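Local coordinates for Ras GTPase-activating-like protein IQGAP2 (Homo sapiens, PDB 5CJP) that probably binds Rho-family GTPases such as Cdc42 through a GAP-related domain, as an IQGAP scaffold, rather than speeding Ras GTP hydrolysis, at residues E[275-280]-E[302-307]; E[271-276]-E[281-286]. All coordinates share one frame; numbering follows the deposited sequence.

How the interactions relate
Helix 261-278 supplies the first partner of both contacts. Residues 271-276 are met by 281-286 across a four-residue gap, so interaction 2 closes a tight return of the chain onto the end of its own helix. Starting slightly further along, residues 275-280 are met by 302-307 on helix 294-311; interaction 1 thus closes a wider loop with 21 residues between its segments. The two closures overlap and cross, since 281-286 falls within the span of interaction 1 while 271-274 precedes it. Their centres lie 11 Å apart, they share Gln275 and His276, and Phe304 CE1 reaches Leu274 O at 3.5 Å. Together they tie helix 261-278, its following loop and helix 294-311.

Interaction 1: E[275-280]-E[302-307]; sequences QHAASN and QEFRKY
Phe304 meets Ala277 and Ala278 through CD1 and CE1 of its ring, and the contact across 275-280 and 302-307 rests on this one aromatic group. Along the second segment, Gln302 O first accepts Lys306 N at 3.2 Å, a bond that belongs to the helix carrying the phenylalanine. The CB of Phe304 points toward 275-280, and the turn of the ring (chi2 145°) presents CD1 foremost. Phe304 CD1 lies 3.5 Å from Ala278 CA, approached obliquely, and 3.6 Å from the methyl CB of Ala278; CE1 follows at 3.8 Å from that same methyl. Ala277 sits instead at the ring edge, its carbonyl carbon C 4.0 Å from Phe304 CD1. No hydrogen bond crosses, and all three touching residues are buried: an apolar contact in the interior. Beyond it, the ring also meets Tyr234 and Phe308 and touches Ile192. Cutting this side chain back to an alanine is likely to open a gap beside Ala278 and leave the two helices without their apolar bridge. Next in line, Arg305 turns elsewhere and forms a salt bridge with Asp223, while Tyr307 packs on Ile191 and Ile192. The first segment ends in a turn: Asn280 N bonds Ala277 O at 3.0 Å, and Asn280 has positive phi (51°). Together with the Lys281 N to His276 O bond, this makes a Schellman motif, ending a helix packed against helix 294-311 in the all-helical GAP-related fold.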
loop_
_atom_site.group_PDB
_atom_site.type_symbol
_atom_site.label_atom_id
_atom_site.label_comp_id
_atom_site.label_asym_id
_atom_site.label_seq_id
_atom_site.Cartn_x
_atom_site.Cartn_y
_atom_site.Cartn_z
ATOM N N GLN E 275 14.593 -31.783 20.191
ATOM C CA GLN E 275 13.232 -32.220 20.517
ATOM C C GLN E 275 13.374 -33.308 21.562
ATOM O O GLN E 275 12.856 -33.196 22.663
ATOM C CB GLN E 275 12.534 -32.833 19.314
ATOM C CG GLN E 275 11.067 -32.450 19.099
ATOM C CD GLN E 275 10.195 -32.402 20.356
ATOM O OE1 GLN E 275 10.437 -31.593 21.239
ATOM N NE2 GLN E 275 9.163 -33.250 20.419
ATOM N N HIS E 276 14.104 -34.356 21.198
ATOM C CA HIS E 276 14.345 -35.483 22.094
ATOM C C HIS E 276 14.783 -35.053 23.484
ATOM O O HIS E 276 14.273 -35.567 24.483
ATOM C CB HIS E 276 15.391 -36.412 21.490
ATOM C CG HIS E 276 14.848 -37.292 20.412
ATOM N ND1 HIS E 276 14.395 -38.572 20.651
ATOM C CD2 HIS E 276 14.631 -37.056 19.096
ATOM C CE1 HIS E 276 13.925 -39.086 19.531
ATOM N NE2 HIS E 276 14.056 -38.189 18.572
ATOM N N ALA E 277 15.722 -34.112 23.545
ATOM C CA ALA E 277 16.210 -33.618 24.825
ATOM C C ALA E 277 15.086 -32.935 25.583
ATOM O O ALA E 277 14.864 -33.224 26.753
ATOM C CB ALA E 277 17.345 -32.658 24.612
ATOM N N ALA E 278 14.367 -32.040 24.915
ATOM C CA ALA E 278 13.278 -31.321 25.569
ATOM C C ALA E 278 12.184 -32.261 26.053
ATOM O O ALA E 278 11.512 -31.986 27.047
ATOM C CB ALA E 278 12.694 -30.292 24.627
ATOM N N SER E 279 12.016 -33.380 25.356
ATOM C CA SER E 279 10.994 -34.344 25.721
ATOM C C SER E 279 11.547 -35.530 26.501
ATOM O O SER E 279 10.849 -36.518 26.713
ATOM C CB SER E 279 10.262 -34.824 24.462
ATOM O OG SER E 279 11.159 -35.378 23.519
ATOM N N ASN E 280 12.798 -35.414 26.940
ATOM C CA ASN E 280 13.483 -36.463 27.704
ATOM C C ASN E 280 13.410 -37.846 27.038
ATOM O O ASN E 280 13.115 -38.846 27.691
ATOM C CB ASN E 280 12.903 -36.551 29.118
ATOM C CG ASN E 280 13.856 -37.223 30.103
ATOM O OD1 ASN E 280 14.900 -37.756 29.719
ATOM N ND2 ASN E 280 13.504 -37.189 31.381
ATOM N N GLN E 302 17.992 -31.696 31.282
ATOM C CA GLN E 302 18.075 -31.039 32.573
ATOM C C GLN E 302 18.179 -29.526 32.419
ATOM O O GLN E 302 17.676 -28.772 33.254
ATOM C CB GLN E 302 19.272 -31.571 33.374
ATOM C CG GLN E 302 19.092 -32.989 33.915
ATOM C CD GLN E 302 17.799 -33.144 34.680
ATOM O OE1 GLN E 302 17.415 -32.261 35.445
ATOM N NE2 GLN E 302 17.119 -34.267 34.484
ATOM N N GLU E 303 18.837 -29.072 31.361
ATOM C CA GLU E 303 18.955 -27.636 31.126
ATOM C C GLU E 303 17.598 -27.106 30.663
ATOM O O GLU E 303 17.125 -26.084 31.150
ATOM C CB GLU E 303 20.019 -27.337 30.067
ATOM C CG GLU E 303 21.428 -27.646 30.502
ATOM C CD GLU E 303 22.460 -27.179 29.492
ATOM O OE1 GLU E 303 22.523 -25.959 29.212
ATOM O OE2 GLU E 303 23.213 -28.033 28.975
ATOM N N PHE E 304 16.979 -27.818 29.725
ATOM C CA PHE E 304 15.672 -27.440 29.207
ATOM C C PHE E 304 14.645 -27.402 30.327
ATOM O O PHE E 304 13.878 -26.441 30.457
ATOM C CB PHE E 304 15.224 -28.440 28.155
ATOM C CG PHE E 304 15.548 -28.031 26.761
ATOM C CD1 PHE E 304 15.890 -28.983 25.804
ATOM C CD2 PHE E 304 15.458 -26.698 26.378
ATOM C CE1 PHE E 304 16.131 -28.613 24.476
ATOM C CE2 PHE E 304 15.701 -26.320 25.054
ATOM C CZ PHE E 304 16.038 -27.280 24.101
ATOM N N ARG E 305 14.640 -28.456 31.138
ATOM C CA ARG E 305 13.712 -28.567 32.252
ATOM C C ARG E 305 13.819 -27.357 33.168
ATOM O O ARG E 305 12.812 -26.817 33.624
ATOM C CB ARG E 305 14.000 -29.843 33.043
ATOM C CG ARG E 305 13.022 -30.100 34.165
ATOM C CD ARG E 305 13.693 -30.010 35.542
ATOM N NE ARG E 305 12.712 -30.135 36.627
ATOM C CZ ARG E 305 11.885 -31.169 36.781
ATOM N NH1 ARG E 305 11.913 -32.185 35.927
ATOM N NH2 ARG E 305 11.007 -31.162 37.774
ATOM N N LYS E 306 15.047 -26.926 33.428
ATOM C CA LYS E 306 15.281 -25.769 34.292
ATOM C C LYS E 306 14.760 -24.481 33.639
ATOM O O LYS E 306 14.213 -23.602 34.307
ATOM C CB LYS E 306 16.780 -25.635 34.586
ATOM C CG LYS E 306 17.130 -24.455 35.460
ATOM C CD LYS E 306 18.620 -24.339 35.668
ATOM C CE LYS E 306 18.953 -23.143 36.536
ATOM N NZ LYS E 306 20.422 -23.039 36.749
ATOM N N TYR E 307 14.948 -24.399 32.327
ATOM C CA TYR E 307 14.538 -23.276 31.491
ATOM C C TYR E 307 13.018 -23.122 31.481
ATOM O O TYR E 307 12.488 -22.054 31.791
ATOM C CB TYR E 307 15.050 -23.543 30.080
ATOM C CG TYR E 307 14.657 -22.548 29.027
ATOM C CD1 TYR E 307 15.258 -21.299 28.961
ATOM C CD2 TYR E 307 13.727 -22.888 28.049
ATOM C CE1 TYR E 307 14.948 -20.413 27.932
ATOM C CE2 TYR E 307 13.410 -22.008 27.018
ATOM C CZ TYR E 307 14.025 -20.777 26.960
ATOM O OH TYR E 307 13.738 -19.925 25.926
#

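Interaction 2: E[271-276]-E[281-286]; sequences AKVLQH and KLFEGE
His276 is gripped by Lys281 and Phe283, and these three residues form the tight part of the contact. CE2 of Phe283 stands 3.5 Å above the imidazole plane of His276, over its centre; with centroids 4.7 Å apart and planes at 61°, this is a T-shaped pair in which Phe283 offers its edge to the histidine's face. CG anti to the carbonyl carbon (chi1 -78°) carries the imidazole toward 281-286, and the ring's turn about CB-CG puts ND1 next to Lys281 O. His276 ND1 donates to Lys281 O at 3.1 Å (N-H...O angle 139°); the oxygen lies near the ring plane, but the donor sits above the carbonyl plane, off a lone-pair direction. The backbone bond from Lys281 N to His276 O is shorter, 2.7 Å, nearly straight, and fixes only the main chain; the ND1 bond and the phenyl edge over one face probably limit rotation of the imidazole.

Packing slackens toward the rest of the helix, where Phe283 CZ is 4.3 Å from Val273 CG2 and Phe283 CE2 4.4 Å from Lys272 CE. The side chain of Lys281 is bent back, yet the residue remains partly exposed; further on, Glu284 and Gly285 are solvent-facing. Glu286 OE2 bonds the backbone of another protein's chain, while Phe283 N bonds Asn294 OD1. The backbone bond from Lys281 is the six-to-one link of the Schellman motif closing helix 261-278.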
loop_
_atom_site.group_PDB
_atom_site.type_symbol
_atom_site.label_atom_id
_atom_site.label_comp_id
_atom_site.label_asym_id
_atom_site.label_seq_id
_atom_site.Cartn_x
_atom_site.Cartn_y
_atom_site.Cartn_z
ATOM N N ALA E 271 17.243 -29.906 15.216
ATOM C CA ALA E 271 15.889 -29.896 15.759
ATOM C C ALA E 271 15.489 -31.247 16.335
ATOM O O ALA E 271 14.785 -31.319 17.341
ATOM C CB ALA E 271 14.919 -29.493 14.699
ATOM N N LYS E 272 15.931 -32.321 15.693
ATOM C CA LYS E 272 15.598 -33.642 16.176
ATOM C C LYS E 272 16.290 -33.893 17.515
ATOM O O LYS E 272 15.655 -34.313 18.483
ATOM C CB LYS E 272 15.995 -34.703 15.152
ATOM C CG LYS E 272 15.498 -36.096 15.503
ATOM C CD LYS E 272 15.882 -37.080 14.441
ATOM C CE LYS E 272 15.555 -38.509 14.843
ATOM N NZ LYS E 272 16.129 -39.467 13.840
ATOM N N VAL E 273 17.586 -33.627 17.587
ATOM C CA VAL E 273 18.287 -33.838 18.848
ATOM C C VAL E 273 17.673 -33.004 19.964
ATOM O O VAL E 273 17.434 -33.505 21.058
ATOM C CB VAL E 273 19.775 -33.483 18.747
ATOM C CG1 VAL E 273 20.414 -33.579 20.125
ATOM C CG2 VAL E 273 20.465 -34.430 17.792
ATOM N N LEU E 274 17.407 -31.729 19.696
ATOM C CA LEU E 274 16.825 -30.874 20.719
ATOM C C LEU E 274 15.398 -31.274 21.130
ATOM O O LEU E 274 15.038 -31.130 22.303
ATOM C CB LEU E 274 16.889 -29.400 20.284
ATOM C CG LEU E 274 18.278 -28.723 20.283
ATOM C CD1 LEU E 274 18.139 -27.247 19.925
ATOM C CD2 LEU E 274 18.931 -28.851 21.644
ATOM N N GLN E 275 14.593 -31.783 20.191
ATOM C CA GLN E 275 13.232 -32.220 20.517
ATOM C C GLN E 275 13.374 -33.308 21.562
ATOM O O GLN E 275 12.856 -33.196 22.663
ATOM C CB GLN E 275 12.534 -32.833 19.314
ATOM C CG GLN E 275 11.067 -32.450 19.099
ATOM C CD GLN E 275 10.195 -32.402 20.356
ATOM O OE1 GLN E 275 10.437 -31.593 21.239
ATOM N NE2 GLN E 275 9.163 -33.250 20.419
ATOM N N HIS E 276 14.104 -34.356 21.198
ATOM C CA HIS E 276 14.345 -35.483 22.094
ATOM C C HIS E 276 14.783 -35.053 23.484
ATOM O O HIS E 276 14.273 -35.567 24.483
ATOM C CB HIS E 276 15.391 -36.412 21.490
ATOM C CG HIS E 276 14.848 -37.292 20.412
ATOM N ND1 HIS E 276 14.395 -38.572 20.651
ATOM C CD2 HIS E 276 14.631 -37.056 19.096
ATOM C CE1 HIS E 276 13.925 -39.086 19.531
ATOM N NE2 HIS E 276 14.056 -38.189 18.572
ATOM N N LYS E 281 13.696 -37.899 25.743
ATOM C CA LYS E 281 13.656 -39.151 24.999
ATOM C C LYS E 281 15.021 -39.545 24.447
ATOM O O LYS E 281 15.562 -38.896 23.548
ATOM C CB LYS E 281 12.644 -39.048 23.853
ATOM C CG LYS E 281 11.231 -39.409 24.256
ATOM C CD LYS E 281 11.017 -40.914 24.220
ATOM C CE LYS E 281 10.794 -41.409 22.785
ATOM N NZ LYS E 281 11.834 -40.934 21.826
ATOM N N LEU E 282 15.574 -40.624 24.983
ATOM C CA LEU E 282 16.870 -41.105 24.542
ATOM C C LEU E 282 16.757 -41.862 23.222
ATOM O O LEU E 282 15.707 -42.420 22.891
ATOM C CB LEU E 282 17.476 -42.019 25.607
ATOM C CG LEU E 282 17.571 -41.431 27.017
ATOM C CD1 LEU E 282 18.175 -42.452 27.959
ATOM C CD2 LEU E 282 18.410 -40.161 26.987
ATOM N N PHE E 283 17.843 -41.866 22.463
ATOM C CA PHE E 283 17.879 -42.572 21.200
ATOM C C PHE E 283 17.962 -44.067 21.473
ATOM O O PHE E 283 18.613 -44.496 22.422
ATOM C CB PHE E 283 19.090 -42.123 20.394
ATOM C CG PHE E 283 18.939 -40.760 19.791
ATOM C CD1 PHE E 283 20.048 -39.943 19.608
ATOM C CD2 PHE E 283 17.695 -40.305 19.366
ATOM C CE1 PHE E 283 19.926 -38.697 19.010
ATOM C CE2 PHE E 283 17.565 -39.062 18.768
ATOM C CZ PHE E 283 18.689 -38.255 18.590
ATOM N N GLU E 284 17.286 -44.856 20.649
ATOM C CA GLU E 284 17.303 -46.297 20.810
ATOM C C GLU E 284 16.420 -46.938 19.758
ATOM O O GLU E 284 15.880 -46.243 18.904
ATOM C CB GLU E 284 16.832 -46.683 22.212
ATOM C CG GLU E 284 15.382 -46.374 22.514
ATOM C CD GLU E 284 15.076 -46.475 23.998
ATOM O OE1 GLU E 284 13.930 -46.819 24.346
ATOM O OE2 GLU E 284 15.980 -46.201 24.818
ATOM N N GLY E 285 16.303 -48.262 19.820
ATOM C CA GLY E 285 15.493 -49.009 18.871
ATOM C C GLY E 285 15.363 -48.379 17.499
ATOM O O GLY E 285 14.434 -47.602 17.260
ATOM N N GLU E 286 16.281 -48.717 16.597
ATOM C CA GLU E 286 16.264 -48.178 15.237
ATOM C C GLU E 286 17.097 -46.895 15.222
ATOM O O GLU E 286 17.656 -46.508 14.203
ATOM C CB GLU E 286 14.818 -47.897 14.794
ATOM C CG GLU E 286 14.508 -48.178 13.325
ATOM C CD GLU E 286 14.640 -49.646 12.938
ATOM O OE1 GLU E 286 15.739 -50.214 13.126
ATOM O OE2 GLU E 286 13.645 -50.221 12.436
#